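Local structure of uncharacterized protein (Leishmania major, 2B4W) at residues Asn11-Lys23 / Tyr280-Asp294. The protein is of unknown function but may act on carbohydrates, as the related beta-fructosidase-like beta-propeller proteins do. Numbering follows the deposited sequence.
Sequences NKRVYESVLLTFK and YSGVGDSHEGRITID
L19 lies over G289 as a non-hydrogen-bonded pair in an antiparallel ladder of a mixed beta-sheet, where the N-terminal strand, residues 16-19, runs beside the late strand 287-293 and joins it to strand 70-73. CD2 of L19 settles into the shallow spot over the glycine, 3.8 Å from G289 CA, while its CD1 reaches H287 CD2. Further along the same face, the CG2 methyl of I291 lies against S17 OG, which bonds to C249 O, and V14 CG1 meets I291 CB at 3.8 Å. On the opposite face V18 CG2 nestles against the bent R290 chain, whose turn at chi3 (76°) brings the guanidinium back toward E16. There NH1 and NH2 both grip OE1, the carboxylate and guanidinium planes nearly perpendicular (88°), and a water joins E16 OE1 to R290 NH2; D69 and D278 also pair with this arginine. Also on this side L20, whose N still bonds E288 O, fits between E288 and Y280: its CD1 touches E288 CG and the edge of the Y280 ring, and F22 turns its ring edge to E288 CB. At the far end D294 receives two donors: R13 NH1 forms a salt bridge to OD2, and Y15 OH bonds OD1 on its syn side at 2.6 Å.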
loop_
_atom_site.group_PDB
_atom_site.type_symbol
_atom_site.label_atom_id
_atom_site.label_comp_id
_atom_site.label_asym_id
_atom_site.label_seq_id
_atom_site.Cartn_x
_atom_site.Cartn_y
_atom_site.Cartn_z
ATOM N N ASN A 11 16.127 -16.181 8.102
ATOM C CA ASN A 11 15.148 -17.191 7.734
ATOM C C ASN A 11 14.321 -16.849 6.513
ATOM O O ASN A 11 13.297 -17.491 6.251
ATOM C CB ASN A 11 14.233 -17.396 8.959
ATOM C CG ASN A 11 14.977 -18.107 10.074
ATOM O OD1 ASN A 11 15.551 -19.175 9.835
ATOM N ND2 ASN A 11 14.979 -17.516 11.265
ATOM N N LYS A 12 14.685 -15.851 5.706
ATOM C CA LYS A 12 13.704 -15.429 4.695
ATOM C C LYS A 12 13.468 -16.463 3.609
ATOM O O LYS A 12 14.288 -17.299 3.236
ATOM C CB LYS A 12 14.117 -14.074 4.135
ATOM C CG LYS A 12 15.460 -14.040 3.449
ATOM C CD LYS A 12 15.853 -12.610 3.071
ATOM C CE LYS A 12 17.321 -12.573 2.659
ATOM N NZ LYS A 12 17.612 -11.432 1.741
ATOM N N ARG A 13 12.240 -16.438 3.080
ATOM C CA ARG A 13 11.795 -17.469 2.140
ATOM C C ARG A 13 11.123 -16.824 0.935
ATOM O O ARG A 13 9.935 -16.511 0.905
ATOM C CB ARG A 13 10.882 -18.456 2.864
ATOM C CG ARG A 13 10.665 -19.787 2.193
ATOM C CD ARG A 13 9.580 -20.656 2.790
ATOM N NE ARG A 13 9.739 -20.994 4.175
ATOM C CZ ARG A 13 8.955 -20.803 5.217
ATOM N NH1 ARG A 13 7.779 -20.200 5.121
ATOM N NH2 ARG A 13 9.356 -21.227 6.413
ATOM N N VAL A 14 11.946 -16.586 -0.076
ATOM C CA VAL A 14 11.671 -15.853 -1.285
ATOM C C VAL A 14 11.868 -16.743 -2.508
ATOM O O VAL A 14 12.943 -17.311 -2.628
ATOM C CB VAL A 14 12.610 -14.637 -1.442
ATOM C CG1 VAL A 14 12.163 -13.716 -2.572
ATOM C CG2 VAL A 14 12.694 -13.888 -0.127
ATOM N N TYR A 15 10.863 -16.816 -3.367
ATOM C CA TYR A 15 10.873 -17.729 -4.494
ATOM C C TYR A 15 11.236 -17.062 -5.798
ATOM O O TYR A 15 11.617 -17.714 -6.761
ATOM C CB TYR A 15 9.485 -18.348 -4.655
ATOM C CG TYR A 15 9.044 -19.135 -3.455
ATOM C CD1 TYR A 15 8.521 -18.477 -2.350
ATOM C CD2 TYR A 15 9.149 -20.516 -3.420
ATOM C CE1 TYR A 15 8.121 -19.191 -1.247
ATOM C CE2 TYR A 15 8.739 -21.233 -2.312
ATOM C CZ TYR A 15 8.216 -20.566 -1.220
ATOM O OH TYR A 15 7.802 -21.250 -0.092
ATOM N N GLU A 16 11.067 -15.750 -5.845
ATOM C CA GLU A 16 11.315 -14.922 -7.015
ATOM C C GLU A 16 11.562 -13.499 -6.490
ATOM O O GLU A 16 10.971 -13.153 -5.465
ATOM C CB GLU A 16 10.189 -14.856 -8.038
ATOM C CG GLU A 16 9.443 -16.114 -8.388
ATOM C CD GLU A 16 8.348 -15.997 -9.413
ATOM O OE1 GLU A 16 8.174 -14.926 -10.041
ATOM O OE2 GLU A 16 7.654 -17.019 -9.573
ATOM N N SER A 17 12.388 -12.747 -7.189
ATOM C CA SER A 17 12.820 -11.414 -6.760
ATOM C C SER A 17 13.238 -10.601 -7.975
ATOM O O SER A 17 14.187 -10.925 -8.696
ATOM C CB SER A 17 13.928 -11.559 -5.720
ATOM O OG SER A 17 14.466 -10.328 -5.311
ATOM N N VAL A 18 12.473 -9.539 -8.232
ATOM C CA VAL A 18 12.669 -8.703 -9.400
ATOM C C VAL A 18 12.402 -7.235 -9.027
ATOM O O VAL A 18 11.802 -6.984 -7.973
ATOM C CB VAL A 18 11.753 -9.021 -10.595
ATOM C CG1 VAL A 18 11.876 -10.467 -11.069
ATOM C CG2 VAL A 18 10.302 -8.711 -10.231
ATOM N N LEU A 19 12.863 -6.383 -9.944
ATOM C CA LEU A 19 12.512 -4.963 -9.903
ATOM C C LEU A 19 11.644 -4.683 -11.125
ATOM O O LEU A 19 11.944 -5.174 -12.217
ATOM C CB LEU A 19 13.733 -4.054 -9.854
ATOM C CG LEU A 19 14.526 -4.095 -8.538
ATOM C CD1 LEU A 19 15.761 -3.208 -8.656
ATOM C CD2 LEU A 19 13.669 -3.704 -7.344
ATOM N N LEU A 20 10.574 -3.921 -10.915
ATOM C CA LEU A 20 9.733 -3.581 -12.054
ATOM C C LEU A 20 10.524 -2.648 -12.974
ATOM O O LEU A 20 11.367 -1.893 -12.487
ATOM C CB LEU A 20 8.430 -2.878 -11.670
ATOM C CG LEU A 20 7.541 -3.572 -10.636
ATOM C CD1 LEU A 20 6.095 -3.109 -10.730
ATOM C CD2 LEU A 20 7.641 -5.074 -10.794
ATOM N N THR A 21 10.227 -2.720 -14.256
ATOM C CA THR A 21 10.788 -1.789 -15.228
ATOM C C THR A 21 9.625 -0.899 -15.673
ATOM O O THR A 21 8.521 -1.415 -15.892
ATOM C CB THR A 21 11.452 -2.406 -16.472
ATOM O OG1 THR A 21 10.463 -3.084 -17.256
ATOM C CG2 THR A 21 12.513 -3.409 -16.081
ATOM N N PHE A 22 9.845 0.400 -15.748
ATOM C CA PHE A 22 8.825 1.367 -16.128
ATOM C C PHE A 22 9.297 2.125 -17.377
ATOM O O PHE A 22 10.476 2.458 -17.414
ATOM C CB PHE A 22 8.494 2.361 -15.017
ATOM C CG PHE A 22 7.891 1.725 -13.779
ATOM C CD1 PHE A 22 8.691 1.249 -12.758
ATOM C CD2 PHE A 22 6.526 1.606 -13.665
ATOM C CE1 PHE A 22 8.109 0.676 -11.643
ATOM C CE2 PHE A 22 5.944 1.041 -12.550
ATOM C CZ PHE A 22 6.734 0.558 -11.531
ATOM N N LYS A 23 8.402 2.354 -18.324
ATOM C CA LYS A 23 8.628 3.041 -19.582
ATOM C C LYS A 23 7.688 4.214 -19.765
ATOM O O LYS A 23 6.558 4.240 -19.305
ATOM C CB LYS A 23 8.489 2.100 -20.774
ATOM C CG LYS A 23 9.515 0.985 -20.846
ATOM C CD LYS A 23 8.978 -0.178 -21.680
ATOM C CE LYS A 23 9.964 -0.511 -22.794
ATOM N NZ LYS A 23 11.322 -0.778 -22.232
ATOM N N TYR A 280 4.365 -6.659 -3.984
ATOM C CA TYR A 280 4.826 -5.428 -4.607
ATOM C C TYR A 280 5.165 -4.417 -3.526
ATOM O O TYR A 280 4.435 -4.224 -2.544
ATOM C CB TYR A 280 3.756 -4.895 -5.554
ATOM C CG TYR A 280 3.513 -5.790 -6.751
ATOM C CD1 TYR A 280 2.740 -6.938 -6.699
ATOM C CD2 TYR A 280 4.098 -5.453 -7.964
ATOM C CE1 TYR A 280 2.547 -7.731 -7.825
ATOM C CE2 TYR A 280 3.910 -6.230 -9.076
ATOM C CZ TYR A 280 3.133 -7.369 -9.012
ATOM O OH TYR A 280 2.993 -8.103 -10.164
ATOM N N SER A 281 6.326 -3.780 -3.717
ATOM C CA SER A 281 6.800 -2.842 -2.722
ATOM C C SER A 281 7.621 -1.716 -3.339
ATOM O O SER A 281 8.307 -1.946 -4.331
ATOM C CB SER A 281 7.704 -3.546 -1.710
ATOM O OG SER A 281 7.902 -2.762 -0.539
ATOM N N GLY A 282 7.517 -0.550 -2.697
ATOM C CA GLY A 282 8.497 0.497 -2.983
ATOM C C GLY A 282 9.816 0.024 -2.369
ATOM O O GLY A 282 9.799 -0.601 -1.311
ATOM N N VAL A 283 10.910 0.319 -3.045
ATOM C CA VAL A 283 12.248 -0.089 -2.651
ATOM C C VAL A 283 13.182 1.117 -2.543
ATOM O O VAL A 283 13.377 1.825 -3.535
ATOM C CB VAL A 283 12.781 -1.106 -3.678
ATOM C CG1 VAL A 283 14.224 -1.453 -3.359
ATOM C CG2 VAL A 283 11.902 -2.354 -3.714
ATOM N N GLY A 284 13.757 1.384 -1.374
ATOM C CA GLY A 284 14.703 2.489 -1.210
ATOM C C GLY A 284 14.204 3.860 -1.580
ATOM O O GLY A 284 15.025 4.772 -1.766
ATOM N N ASP A 285 12.898 4.066 -1.696
ATOM C CA ASP A 285 12.247 5.277 -2.159
ATOM C C ASP A 285 12.737 5.654 -3.557
ATOM O O ASP A 285 12.714 6.825 -3.944
ATOM C CB ASP A 285 12.415 6.477 -1.222
ATOM C CG ASP A 285 11.326 6.549 -0.166
ATOM O OD1 ASP A 285 10.632 5.540 0.095
ATOM O OD2 ASP A 285 11.137 7.620 0.442
ATOM N N SER A 286 13.167 4.652 -4.316
ATOM C CA SER A 286 13.612 4.880 -5.688
ATOM C C SER A 286 13.138 3.899 -6.745
ATOM O O SER A 286 13.127 4.245 -7.945
ATOM C CB SER A 286 15.157 4.830 -5.683
ATOM O OG SER A 286 15.642 3.541 -5.351
ATOM N N HIS A 287 12.775 2.676 -6.355
ATOM C CA HIS A 287 12.348 1.638 -7.287
ATOM C C HIS A 287 11.080 0.950 -6.763
ATOM O O HIS A 287 10.664 1.187 -5.632
ATOM C CB HIS A 287 13.424 0.572 -7.510
ATOM C CG HIS A 287 14.706 0.999 -8.160
ATOM N ND1 HIS A 287 15.586 1.868 -7.539
ATOM C CD2 HIS A 287 15.300 0.696 -9.334
ATOM C CE1 HIS A 287 16.651 2.083 -8.303
ATOM N NE2 HIS A 287 16.508 1.381 -9.410
ATOM N N GLU A 288 10.487 0.106 -7.593
ATOM C CA GLU A 288 9.361 -0.749 -7.216
ATOM C C GLU A 288 9.797 -2.201 -7.391
ATOM O O GLU A 288 10.296 -2.551 -8.453
ATOM C CB GLU A 288 8.116 -0.407 -8.032
ATOM C CG GLU A 288 6.797 -1.012 -7.618
ATOM C CD GLU A 288 6.234 -0.652 -6.269
ATOM O OE1 GLU A 288 6.587 0.415 -5.709
ATOM O OE2 GLU A 288 5.390 -1.433 -5.732
ATOM N N GLY A 289 9.609 -3.006 -6.344
ATOM C CA GLY A 289 9.996 -4.393 -6.451
ATOM C C GLY A 289 8.812 -5.338 -6.314
ATOM O O GLY A 289 7.728 -4.993 -5.833
ATOM N N ARG A 290 9.040 -6.572 -6.753
ATOM C CA ARG A 290 8.143 -7.693 -6.551
ATOM C C ARG A 290 8.942 -8.923 -6.097
ATOM O O ARG A 290 9.913 -9.301 -6.761
ATOM C CB ARG A 290 7.373 -8.013 -7.834
ATOM C CG ARG A 290 6.599 -9.320 -7.770
ATOM C CD ARG A 290 5.969 -9.705 -9.072
ATOM N NE ARG A 290 6.850 -10.235 -10.094
ATOM C CZ ARG A 290 7.407 -11.443 -10.101
ATOM N NH1 ARG A 290 7.230 -12.332 -9.142
ATOM N NH2 ARG A 290 8.202 -11.819 -11.103
ATOM N N ILE A 291 8.509 -9.519 -4.993
ATOM C CA ILE A 291 9.018 -10.792 -4.515
ATOM C C ILE A 291 7.812 -11.733 -4.357
ATOM O O ILE A 291 6.732 -11.241 -4.005
ATOM C CB ILE A 291 9.784 -10.758 -3.178
ATOM C CG1 ILE A 291 8.996 -10.163 -2.020
ATOM C CG2 ILE A 291 11.149 -10.091 -3.408
ATOM C CD1 ILE A 291 9.650 -10.117 -0.644
ATOM N N THR A 292 8.064 -13.001 -4.629
ATOM C CA THR A 292 7.078 -14.082 -4.485
ATOM C C THR A 292 7.403 -14.790 -3.175
ATOM O O THR A 292 8.526 -15.229 -2.967
ATOM C CB THR A 292 7.101 -15.017 -5.698
ATOM O OG1 THR A 292 6.841 -14.261 -6.896
ATOM C CG2 THR A 292 6.017 -16.074 -5.601
ATOM N N ILE A 293 6.408 -14.860 -2.306
ATOM C CA ILE A 293 6.446 -15.306 -0.943
ATOM C C ILE A 293 5.226 -16.172 -0.612
ATOM O O ILE A 293 4.251 -16.197 -1.353
ATOM C CB ILE A 293 6.508 -14.092 -0.004
ATOM C CG1 ILE A 293 5.334 -13.127 -0.106
ATOM C CG2 ILE A 293 7.799 -13.311 -0.232
ATOM C CD1 ILE A 293 5.143 -12.270 1.127
ATOM N N ASP A 294 5.283 -16.897 0.479
ATOM C CA ASP A 294 4.179 -17.694 0.976
ATOM C C ASP A 294 3.020 -16.778 1.389
ATOM O O ASP A 294 3.256 -15.637 1.795
ATOM C CB ASP A 294 4.598 -18.519 2.186
ATOM C CG ASP A 294 5.781 -19.421 1.894
ATOM O OD1 ASP A 294 5.627 -20.341 1.066
ATOM O OD2 ASP A 294 6.858 -19.194 2.483
HETATM O O HOH W 1 9.861 -13.727 -12.204
HETATM O O HOH W 2 11.800 -0.111 -10.361
#